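Local coordinates for protein IroE-like serine hydrolase (Shewanella oneidensis, PDB 3GFF) that is a putative serine hydrolase of the esterase D family, probably hydrolysing ester bonds, at residues Glu27-Leu32 against Gly80-Asn85; Asp119-Glu124 against Pro160-Tyr165; Ala154-Arg159 against Thr181-Arg186. All coordinates share one frame; numbering follows the deposited sequence.

Contact 1: residues Glu27-Leu32 against Gly80-Asn85; sequences EYVIAL and GIHNTN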
loop_
_atom_site.group_PDB
_atom_site.type_symbol
_atom_site.label_atom_id
_atom_site.label_comp_id
_atom_site.label_asym_id
_atom_site.label_seq_id
_atom_site.Cartn_x
_atom_site.Cartn_y
_atom_site.Cartn_z
ATOM N N GLU A 27 -4.364 -8.986 -24.078
ATOM C CA GLU A 27 -5.052 -7.902 -23.388
ATOM C C GLU A 27 -4.146 -7.205 -22.390
ATOM O O GLU A 27 -3.195 -7.791 -21.815
ATOM C CB GLU A 27 -6.325 -8.406 -22.683
ATOM C CG GLU A 27 -7.397 -8.820 -23.663
ATOM C CD GLU A 27 -8.645 -9.383 -23.000
ATOM O OE1 GLU A 27 -8.589 -9.872 -21.845
ATOM O OE2 GLU A 27 -9.697 -9.346 -23.665
ATOM N N TYR A 28 -4.422 -5.925 -22.226
ATOM C CA TYR A 28 -3.688 -5.108 -21.288
ATOM C C TYR A 28 -4.505 -3.887 -20.877
ATOM O O TYR A 28 -5.473 -3.517 -21.539
ATOM C CB TYR A 28 -2.320 -4.718 -21.861
ATOM C CG TYR A 28 -2.321 -3.802 -23.052
ATOM C CD1 TYR A 28 -2.392 -4.309 -24.336
ATOM C CD2 TYR A 28 -2.207 -2.432 -22.895
ATOM C CE1 TYR A 28 -2.343 -3.479 -25.426
ATOM C CE2 TYR A 28 -2.161 -1.597 -23.975
ATOM C CZ TYR A 28 -2.214 -2.122 -25.242
ATOM O OH TYR A 28 -2.209 -1.302 -26.341
ATOM N N VAL A 29 -4.094 -3.269 -19.778
ATOM C CA VAL A 29 -4.746 -2.086 -19.226
ATOM C C VAL A 29 -3.733 -0.942 -19.068
ATOM O O VAL A 29 -2.574 -1.176 -18.767
ATOM C CB VAL A 29 -5.400 -2.386 -17.843
ATOM C CG1 VAL A 29 -6.698 -3.154 -17.992
ATOM C CG2 VAL A 29 -4.411 -3.135 -16.924
ATOM N N ILE A 30 -4.177 0.281 -19.322
ATOM C CA ILE A 30 -3.352 1.499 -19.215
ATOM C C ILE A 30 -3.978 2.479 -18.208
ATOM O O ILE A 30 -5.159 2.710 -18.273
ATOM C CB ILE A 30 -3.340 2.278 -20.559
ATOM C CG1 ILE A 30 -2.722 1.465 -21.691
ATOM C CG2 ILE A 30 -2.605 3.605 -20.433
ATOM C CD1 ILE A 30 -2.710 2.237 -23.021
ATOM N N ALA A 31 -3.185 3.033 -17.293
ATOM C CA ALA A 31 -3.621 4.086 -16.374
ATOM C C ALA A 31 -2.737 5.268 -16.749
ATOM O O ALA A 31 -1.507 5.129 -16.792
ATOM C CB ALA A 31 -3.408 3.696 -14.898
ATOM N N LEU A 32 -3.365 6.397 -17.090
ATOM C CA LEU A 32 -2.645 7.601 -17.464
ATOM C C LEU A 32 -2.475 8.461 -16.196
ATOM O O LEU A 32 -3.337 8.482 -15.339
ATOM C CB LEU A 32 -3.410 8.371 -18.563
ATOM C CG LEU A 32 -3.510 7.711 -19.946
ATOM C CD1 LEU A 32 -4.380 8.555 -20.844
ATOM C CD2 LEU A 32 -2.118 7.508 -20.607
ATOM N N GLY A 80 -0.524 -2.499 -17.325
ATOM C CA GLY A 80 -0.732 -3.828 -16.727
ATOM C C GLY A 80 -0.916 -4.870 -17.829
ATOM O O GLY A 80 -1.804 -4.742 -18.679
ATOM N N ILE A 81 -0.082 -5.903 -17.830
ATOM C CA ILE A 81 -0.151 -6.924 -18.878
ATOM C C ILE A 81 -0.886 -8.171 -18.378
ATOM O O ILE A 81 -0.498 -8.777 -17.391
ATOM C CB ILE A 81 1.278 -7.275 -19.416
ATOM C CG1 ILE A 81 2.023 -6.002 -19.783
ATOM C CG2 ILE A 81 1.227 -8.214 -20.669
ATOM C CD1 ILE A 81 3.445 -6.244 -20.192
ATOM N N HIS A 82 -1.967 -8.562 -19.043
ATOM C CA HIS A 82 -2.664 -9.743 -18.591
ATOM C C HIS A 82 -1.998 -10.966 -19.153
ATOM O O HIS A 82 -1.362 -10.897 -20.192
ATOM C CB HIS A 82 -4.132 -9.774 -18.987
ATOM C CG HIS A 82 -4.912 -8.643 -18.437
ATOM N ND1 HIS A 82 -6.225 -8.430 -18.765
ATOM C CD2 HIS A 82 -4.547 -7.622 -17.625
ATOM C CE1 HIS A 82 -6.658 -7.349 -18.137
ATOM N NE2 HIS A 82 -5.655 -6.836 -17.443
ATOM N N ASN A 83 -2.175 -12.074 -18.438
ATOM C CA ASN A 83 -1.704 -13.368 -18.846
ATOM C C ASN A 83 -2.707 -14.157 -19.687
ATOM O O ASN A 83 -3.926 -13.944 -19.650
ATOM C CB ASN A 83 -1.395 -14.217 -17.613
ATOM C CG ASN A 83 -0.094 -13.864 -16.981
ATOM O OD1 ASN A 83 0.926 -13.829 -17.653
ATOM N ND2 ASN A 83 -0.101 -13.658 -15.684
ATOM N N THR A 84 -2.151 -15.058 -20.482
ATOM C CA THR A 84 -2.939 -16.055 -21.177
ATOM C C THR A 84 -2.296 -17.347 -20.604
ATOM O O THR A 84 -2.786 -17.901 -19.617
ATOM C CB THR A 84 -2.824 -15.905 -22.678
ATOM O OG1 THR A 84 -1.478 -16.144 -23.076
ATOM C CG2 THR A 84 -3.253 -14.488 -23.119
ATOM N N ASN A 85 -1.154 -17.764 -21.163
ATOM C CA ASN A 85 -0.406 -18.919 -20.641
ATOM C C ASN A 85 0.826 -18.440 -19.810
ATOM O O ASN A 85 1.939 -18.211 -20.314
ATOM C CB ASN A 85 -0.022 -19.856 -21.785
ATOM C CG ASN A 85 0.476 -21.216 -21.311
ATOM O OD1 ASN A 85 0.899 -21.394 -20.159
ATOM N ND2 ASN A 85 0.478 -22.171 -22.228
HETATM O O HOH W 1 -1.559 -9.681 -22.309
#

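Contact 2: residues Asp119-Glu124 against Pro160-Tyr165; sequences DFIEKE and PLFSAY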
loop_
_atom_site.group_PDB
_atom_site.type_symbol
_atom_site.label_atom_id
_atom_site.label_comp_id
_atom_site.label_asym_id
_atom_site.label_seq_id
_atom_site.Cartn_x
_atom_site.Cartn_y
_atom_site.Cartn_z
ATOM N N ASP A 119 10.057 -10.618 -26.234
ATOM C CA ASP A 119 10.063 -10.146 -27.628
ATOM C C ASP A 119 8.725 -9.499 -27.951
ATOM O O ASP A 119 8.659 -8.466 -28.639
ATOM C CB ASP A 119 10.323 -11.288 -28.585
ATOM C CG ASP A 119 11.759 -11.785 -28.531
ATOM O OD1 ASP A 119 12.661 -11.104 -28.002
ATOM O OD2 ASP A 119 11.974 -12.883 -29.011
ATOM N N PHE A 120 7.645 -10.111 -27.474
ATOM C CA PHE A 120 6.290 -9.538 -27.605
ATOM C C PHE A 120 6.214 -8.106 -27.052
ATOM O O PHE A 120 5.624 -7.222 -27.662
ATOM C CB PHE A 120 5.233 -10.439 -26.952
ATOM C CG PHE A 120 4.023 -9.669 -26.396
ATOM C CD1 PHE A 120 3.085 -9.085 -27.244
ATOM C CD2 PHE A 120 3.831 -9.546 -25.006
ATOM C CE1 PHE A 120 1.972 -8.378 -26.732
ATOM C CE2 PHE A 120 2.727 -8.798 -24.479
ATOM C CZ PHE A 120 1.811 -8.221 -25.362
ATOM N N ILE A 121 6.826 -7.889 -25.899
ATOM C CA ILE A 121 6.841 -6.573 -25.270
ATOM C C ILE A 121 7.641 -5.582 -26.126
ATOM O O ILE A 121 7.151 -4.507 -26.448
ATOM C CB ILE A 121 7.381 -6.629 -23.815
ATOM C CG1 ILE A 121 6.422 -7.428 -22.921
ATOM C CG2 ILE A 121 7.637 -5.179 -23.248
ATOM C CD1 ILE A 121 6.953 -7.702 -21.523
ATOM N N GLU A 122 8.845 -5.965 -26.536
ATOM C CA GLU A 122 9.700 -5.053 -27.290
ATOM C C GLU A 122 9.330 -4.826 -28.718
ATOM O O GLU A 122 9.534 -3.721 -29.231
ATOM C CB GLU A 122 11.168 -5.510 -27.234
ATOM C CG GLU A 122 11.734 -5.428 -25.831
ATOM C CD GLU A 122 13.227 -5.545 -25.773
ATOM O OE1 GLU A 122 13.776 -6.657 -25.861
ATOM O OE2 GLU A 122 13.864 -4.509 -25.568
ATOM N N LYS A 123 8.828 -5.875 -29.370
ATOM C CA LYS A 123 8.563 -5.812 -30.787
ATOM C C LYS A 123 7.125 -5.404 -31.098
ATOM O O LYS A 123 6.889 -4.819 -32.132
ATOM C CB LYS A 123 8.937 -7.136 -31.470
ATOM C CG LYS A 123 10.409 -7.520 -31.307
ATOM C CD LYS A 123 11.343 -6.613 -32.098
ATOM C CE LYS A 123 12.806 -7.183 -32.132
ATOM N NZ LYS A 123 13.757 -6.330 -32.940
ATOM N N GLU A 124 6.194 -5.664 -30.179
ATOM C CA GLU A 124 4.791 -5.335 -30.404
ATOM C C GLU A 124 4.178 -4.408 -29.365
ATOM O O GLU A 124 3.770 -3.285 -29.697
ATOM C CB GLU A 124 3.994 -6.618 -30.504
ATOM C CG GLU A 124 4.463 -7.541 -31.614
ATOM C CD GLU A 124 3.793 -8.898 -31.618
ATOM O OE1 GLU A 124 3.469 -9.438 -30.545
ATOM O OE2 GLU A 124 3.617 -9.465 -32.696
ATOM N N PRO A 160 17.203 -4.005 -24.284
ATOM C CA PRO A 160 17.416 -2.548 -24.263
ATOM C C PRO A 160 16.258 -1.635 -23.838
ATOM O O PRO A 160 16.509 -0.505 -23.453
ATOM C CB PRO A 160 17.902 -2.256 -25.699
ATOM C CG PRO A 160 17.333 -3.324 -26.520
ATOM C CD PRO A 160 17.236 -4.547 -25.661
ATOM N N LEU A 161 15.024 -2.131 -23.890
ATOM C CA LEU A 161 13.832 -1.370 -23.555
ATOM C C LEU A 161 13.785 -0.852 -22.101
ATOM O O LEU A 161 13.377 0.300 -21.859
ATOM C CB LEU A 161 12.587 -2.250 -23.752
ATOM C CG LEU A 161 11.214 -1.655 -23.413
ATOM C CD1 LEU A 161 10.907 -0.442 -24.338
ATOM C CD2 LEU A 161 10.066 -2.677 -23.495
ATOM N N PHE A 162 14.160 -1.719 -21.153
ATOM C CA PHE A 162 14.003 -1.413 -19.734
ATOM C C PHE A 162 15.306 -0.945 -19.072
ATOM O O PHE A 162 16.335 -1.529 -19.311
ATOM C CB PHE A 162 13.516 -2.647 -18.940
ATOM C CG PHE A 162 12.222 -3.233 -19.408
ATOM C CD1 PHE A 162 11.028 -2.596 -19.162
ATOM C CD2 PHE A 162 12.188 -4.465 -20.052
ATOM C CE1 PHE A 162 9.804 -3.161 -19.574
ATOM C CE2 PHE A 162 10.965 -5.033 -20.470
ATOM C CZ PHE A 162 9.786 -4.370 -20.225
ATOM N N SER A 163 15.237 0.094 -18.236
ATOM C CA SER A 163 16.417 0.560 -17.463
ATOM C C SER A 163 16.369 0.108 -16.003
ATOM O O SER A 163 17.399 0.096 -15.312
ATOM C CB SER A 163 16.559 2.083 -17.511
ATOM O OG SER A 163 15.337 2.715 -17.163
ATOM N N ALA A 164 15.189 -0.264 -15.546
ATOM C CA ALA A 164 14.974 -0.607 -14.129
ATOM C C ALA A 164 14.045 -1.767 -13.998
ATOM O O ALA A 164 13.024 -1.861 -14.716
ATOM C CB ALA A 164 14.365 0.615 -13.333
ATOM N N TYR A 165 14.344 -2.599 -13.013
ATOM C CA TYR A 165 13.551 -3.779 -12.722
ATOM C C TYR A 165 13.252 -3.902 -11.228
ATOM O O TYR A 165 14.108 -3.653 -10.364
ATOM C CB TYR A 165 14.313 -5.039 -13.154
ATOM C CG TYR A 165 14.694 -5.104 -14.625
ATOM C CD1 TYR A 165 13.805 -5.603 -15.550
ATOM C CD2 TYR A 165 15.938 -4.697 -15.076
ATOM C CE1 TYR A 165 14.121 -5.668 -16.887
ATOM C CE2 TYR A 165 16.281 -4.796 -16.435
ATOM C CZ TYR A 165 15.349 -5.284 -17.324
ATOM O OH TYR A 165 15.572 -5.410 -18.672
#

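Contact 3: residues Ala154-Arg159 against Thr181-Arg186; sequences ALRTDR and TLLEER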
loop_
_atom_site.group_PDB
_atom_site.type_symbol
_atom_site.label_atom_id
_atom_site.label_comp_id
_atom_site.label_asym_id
_atom_site.label_seq_id
_atom_site.Cartn_x
_atom_site.Cartn_y
_atom_site.Cartn_z
ATOM N N ALA A 154 15.091 -10.521 -18.621
ATOM C CA ALA A 154 15.239 -9.256 -19.332
ATOM C C ALA A 154 16.633 -8.708 -19.007
ATOM O O ALA A 154 17.385 -8.364 -19.915
ATOM C CB ALA A 154 14.126 -8.262 -18.915
ATOM N N LEU A 155 16.982 -8.673 -17.716
ATOM C CA LEU A 155 18.312 -8.253 -17.294
ATOM C C LEU A 155 19.331 -9.230 -17.870
ATOM O O LEU A 155 20.233 -8.824 -18.591
ATOM C CB LEU A 155 18.412 -8.131 -15.752
ATOM C CG LEU A 155 19.658 -7.507 -15.066
ATOM C CD1 LEU A 155 19.782 -6.004 -15.291
ATOM C CD2 LEU A 155 19.649 -7.788 -13.512
ATOM N N ARG A 156 19.130 -10.526 -17.650
ATOM C CA ARG A 156 20.088 -11.526 -18.123
ATOM C C ARG A 156 20.428 -11.433 -19.615
ATOM O O ARG A 156 21.597 -11.635 -20.004
ATOM C CB ARG A 156 19.623 -12.970 -17.823
ATOM C CG ARG A 156 20.782 -13.985 -17.924
ATOM C CD ARG A 156 20.304 -15.448 -17.886
ATOM N NE ARG A 156 19.665 -15.803 -19.145
ATOM C CZ ARG A 156 20.291 -16.260 -20.228
ATOM N NH1 ARG A 156 21.600 -16.483 -20.231
ATOM N NH2 ARG A 156 19.590 -16.536 -21.322
ATOM N N THR A 157 19.423 -11.142 -20.441
ATOM C CA THR A 157 19.600 -11.086 -21.898
ATOM C C THR A 157 19.738 -9.663 -22.496
ATOM O O THR A 157 19.516 -9.448 -23.689
ATOM C CB THR A 157 18.451 -11.856 -22.566
ATOM O OG1 THR A 157 17.200 -11.245 -22.229
ATOM C CG2 THR A 157 18.444 -13.279 -22.054
ATOM N N ASP A 158 20.100 -8.708 -21.645
ATOM C CA ASP A 158 20.393 -7.321 -22.011
ATOM C C ASP A 158 19.323 -6.602 -22.834
ATOM O O ASP A 158 19.650 -5.801 -23.686
ATOM C CB ASP A 158 21.757 -7.291 -22.691
ATOM C CG ASP A 158 22.831 -7.949 -21.825
ATOM O OD1 ASP A 158 22.499 -8.284 -20.680
ATOM O OD2 ASP A 158 23.976 -8.130 -22.271
ATOM N N ARG A 159 18.048 -6.844 -22.525
ATOM C CA ARG A 159 16.969 -6.232 -23.307
ATOM C C ARG A 159 17.097 -4.730 -23.152
ATOM O O ARG A 159 17.135 -4.241 -22.025
ATOM C CB ARG A 159 15.571 -6.691 -22.851
ATOM C CG ARG A 159 15.372 -8.189 -22.879
ATOM C CD ARG A 159 15.888 -8.805 -24.188
ATOM N NE ARG A 159 15.384 -10.160 -24.376
ATOM C CZ ARG A 159 14.286 -10.482 -25.075
ATOM N NH1 ARG A 159 13.542 -9.558 -25.662
ATOM N NH2 ARG A 159 13.938 -11.756 -25.204
ATOM N N THR A 181 22.024 -20.752 -12.146
ATOM C CA THR A 181 23.425 -20.738 -12.558
ATOM C C THR A 181 23.598 -19.820 -13.746
ATOM O O THR A 181 24.590 -19.102 -13.818
ATOM C CB THR A 181 23.943 -22.152 -12.957
ATOM O OG1 THR A 181 23.898 -23.012 -11.821
ATOM C CG2 THR A 181 25.356 -22.088 -13.454
ATOM N N LEU A 182 22.659 -19.861 -14.698
ATOM C CA LEU A 182 22.707 -18.956 -15.864
ATOM C C LEU A 182 22.682 -17.503 -15.428
ATOM O O LEU A 182 23.395 -16.673 -15.992
ATOM C CB LEU A 182 21.540 -19.213 -16.816
ATOM C CG LEU A 182 21.728 -20.336 -17.827
ATOM C CD1 LEU A 182 22.552 -21.481 -17.276
ATOM C CD2 LEU A 182 20.367 -20.770 -18.347
ATOM N N LEU A 183 21.874 -17.204 -14.415
ATOM C CA LEU A 183 21.809 -15.839 -13.863
ATOM C C LEU A 183 23.109 -15.412 -13.203
ATOM O O LEU A 183 23.585 -14.293 -13.423
ATOM C CB LEU A 183 20.695 -15.682 -12.830
ATOM C CG LEU A 183 19.332 -15.192 -13.214
ATOM C CD1 LEU A 183 18.588 -14.956 -11.903
ATOM C CD2 LEU A 183 19.428 -13.909 -14.010
ATOM N N GLU A 184 23.649 -16.295 -12.364
ATOM C CA GLU A 184 24.904 -16.049 -11.691
ATOM C C GLU A 184 26.027 -15.786 -12.714
ATOM O O GLU A 184 26.866 -14.930 -12.496
ATOM C CB GLU A 184 25.267 -17.258 -10.827
ATOM C CG GLU A 184 24.390 -17.442 -9.587
ATOM C CD GLU A 184 24.659 -18.758 -8.878
ATOM O OE1 GLU A 184 25.267 -19.659 -9.486
ATOM O OE2 GLU A 184 24.241 -18.910 -7.729
ATOM N N GLU A 185 26.052 -16.563 -13.799
ATOM C CA GLU A 185 27.023 -16.387 -14.867
ATOM C C GLU A 185 26.933 -14.962 -15.436
ATOM O O GLU A 185 27.945 -14.322 -15.699
ATOM C CB GLU A 185 26.797 -17.423 -15.961
ATOM C CG GLU A 185 27.193 -18.801 -15.498
ATOM C CD GLU A 185 27.096 -19.908 -16.538
ATOM O OE1 GLU A 185 26.694 -19.673 -17.717
ATOM O OE2 GLU A 185 27.462 -21.039 -16.136
ATOM N N ARG A 186 25.719 -14.452 -15.574
ATOM C CA ARG A 186 25.528 -13.105 -16.093
ATOM C C ARG A 186 26.076 -12.038 -15.142
ATOM O O ARG A 186 26.679 -11.073 -15.596
ATOM C CB ARG A 186 24.055 -12.844 -16.380
ATOM C CG ARG A 186 23.784 -11.457 -16.947
ATOM C CD ARG A 186 24.368 -11.263 -18.292
ATOM N NE ARG A 186 24.307 -9.869 -18.763
ATOM C CZ ARG A 186 25.253 -8.955 -18.551
ATOM N NH1 ARG A 186 26.316 -9.282 -17.842
ATOM N NH2 ARG A 186 25.148 -7.712 -19.046
HETATM O O HOH W 2 23.849 -16.182 -18.400
#

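Contact 1: residues Glu27-Leu32 against Gly80-Asn85
His82 CG lies anti to its own carbonyl carbon, beside the backbone N (chi1 -61°), and Val29 CG1 takes the corresponding position (chi1 -77°) while CG2 sits between backbone N and carbonyl carbon. The imidazole and the two valine methyls meet as a result, the side chains crossing at about a right angle with His82 NE2 3.9 Å from Val29 CG1. Val29 CG2 rests on the neighbouring backbone, 3.7 Å from Gly80 CA, where a side-chain carbon on this residue would probably collide with it. The packing accompanies the pairing of strands 24-31 and 77-81, antiparallel neighbours in the central sheet of an alpha/beta-hydrolase fold. Val29 and Gly80 form a hydrogen-bonded pair, with Val29 N to Gly80 O at 2.9 Å and Gly80 N to Val29 O at 2.8 Å. Tyr28 and Ile81 follow as a non-hydrogen-bonded pair; their side chains lie on the sheet face packed by helix 114-132, where both touch Leu125. Past the end of strand 77-81 the pairing is prolonged by His82 N, which donates to Glu27 O over 3.1 Å. Glu27 CB passes His82 ND1 at 3.9 Å, and the carboxylate plane is turned 82° from the ring. That carboxylate is engaged through OE2 in a salt bridge with Arg16 of strand 12-19.

Contact 2: residues Asp119-Glu124 against Pro160-Tyr165
Glu122 makes the polar link to the loop at Leu161. Leu161 N donates to Glu122 OE2 over 3.1 Å with an N-H...O angle of 146°, and the N-H meets the oxygen nearly along its C-O axis. Glu122 CG is anti to the carbonyl carbon (chi1 -66°) and the chain is extended beyond it, which carries the carboxylate from the helix across to the loop. The other oxygen, OE1, is held by a salt bridge to Arg159, whose guanidinium also pairs with Asp119. An alanine in place of Glu122 would probably leave Leu161 N without its acceptor and Arg159 with one carboxylate fewer to balance its charge.

Van der Waals contacts accompany the bond. Glu122 and Leu161 run past each other in opposite directions, OE2 coming to 3.2 Å from Leu161 CB, while Pro160 CD lies 3.4 Å from the same OE2, its ring crossing the glutamate chain at about a right angle.

The apolar part centres on Ile121 CG2. This methyl presses on Leu161 CD2 at 3.5 Å, a tight carbon pair, and reaches Phe162 CZ at 3.8 Å. Leu161 CD2 also lies over one face of the Phe162 ring, offset toward its rim, while Phe162 packs on Asn139 and Leu141 of strand 138-144.

Helix 114-132 is thereby tied to the loop that closes the beta-alpha-beta crossover from strand 138-144 through helix 146-156 to the parallel strand 164-168, a unit of the alpha/beta-hydrolase fold.

Contact 3: residues Ala154-Arg159 against Thr181-Arg186
Asp158 and Arg186 join the end of one helix to the flank of another. Asp158, with positive phi, is the C-prime residue of the Schellman motif that ends helix 146-156: Arg159 N bonds to Ala154 O and Asp158 N to Leu155 O. The turn presents the carboxylate to helix 178-189.

Arg186 approaches it side-on, the two side chains crossing obliquely with carboxylate and guanidinium planes 65° apart. Both donors of this salt bridge converge on one oxygen. Asp158 OD1 receives Arg186 NE on its syn lone pair at 3.1 Å, and NH2 comes to the same OD1 at 3.2 Å, also on the syn side but 35° out of the carboxylate plane; both bonds stay close to the guanidinium plane. Leu155 O, itself an acceptor and not bonded to it, lies 3.1 Å from Asp158 OD1, and the arginine charge would probably offset the repulsion between them. The rest of the guanidinium is engaged as well, NH1 with Gly190 O and the group as a whole in a cation-pi contact with Phe192.

Arg186 CG is anti to its backbone N and the chain bends at chi2, so that CD passes 3.3 Å from Arg156 O. Alongside, Arg156 CG meets Arg186 CB at 3.8 Å. The two guanidinium planes are turned 86° apart, and Arg156, bent at chi3, sends NE to a salt bridge with Glu153. Its NH1 donates to a water in the guanidinium plane. At its root, Arg156 CB is packed by the methyl CD2 of Leu183, 3.9 Å away.

Contact 2 lies between the others, its centre about 15 Å from that of each, whereas the centres of contacts 1 and 3 are about 25 Å apart and their nearest atoms about 11 Å. Contacts 1 and 2 touch where helix 114-132 packs on the sheet, with Ile81 CD1 4.0 Å from Ile121 CD1. Contacts 2 and 3 are joined by Arg159, whose NH1 lies 2.9 Å from both Glu122 OE1 and Asp119 OD1; Tyr165 OH also packs against Ala154 CB. Helix 146-156 follows the probable nucleophile elbow at Ser145, and strand 164-168 leads to Asp169, the likely acid of a Ser145-His247-Asp169 triad, so along the chain contacts 2 and 3 involve the connection between two presumed catalytic residues.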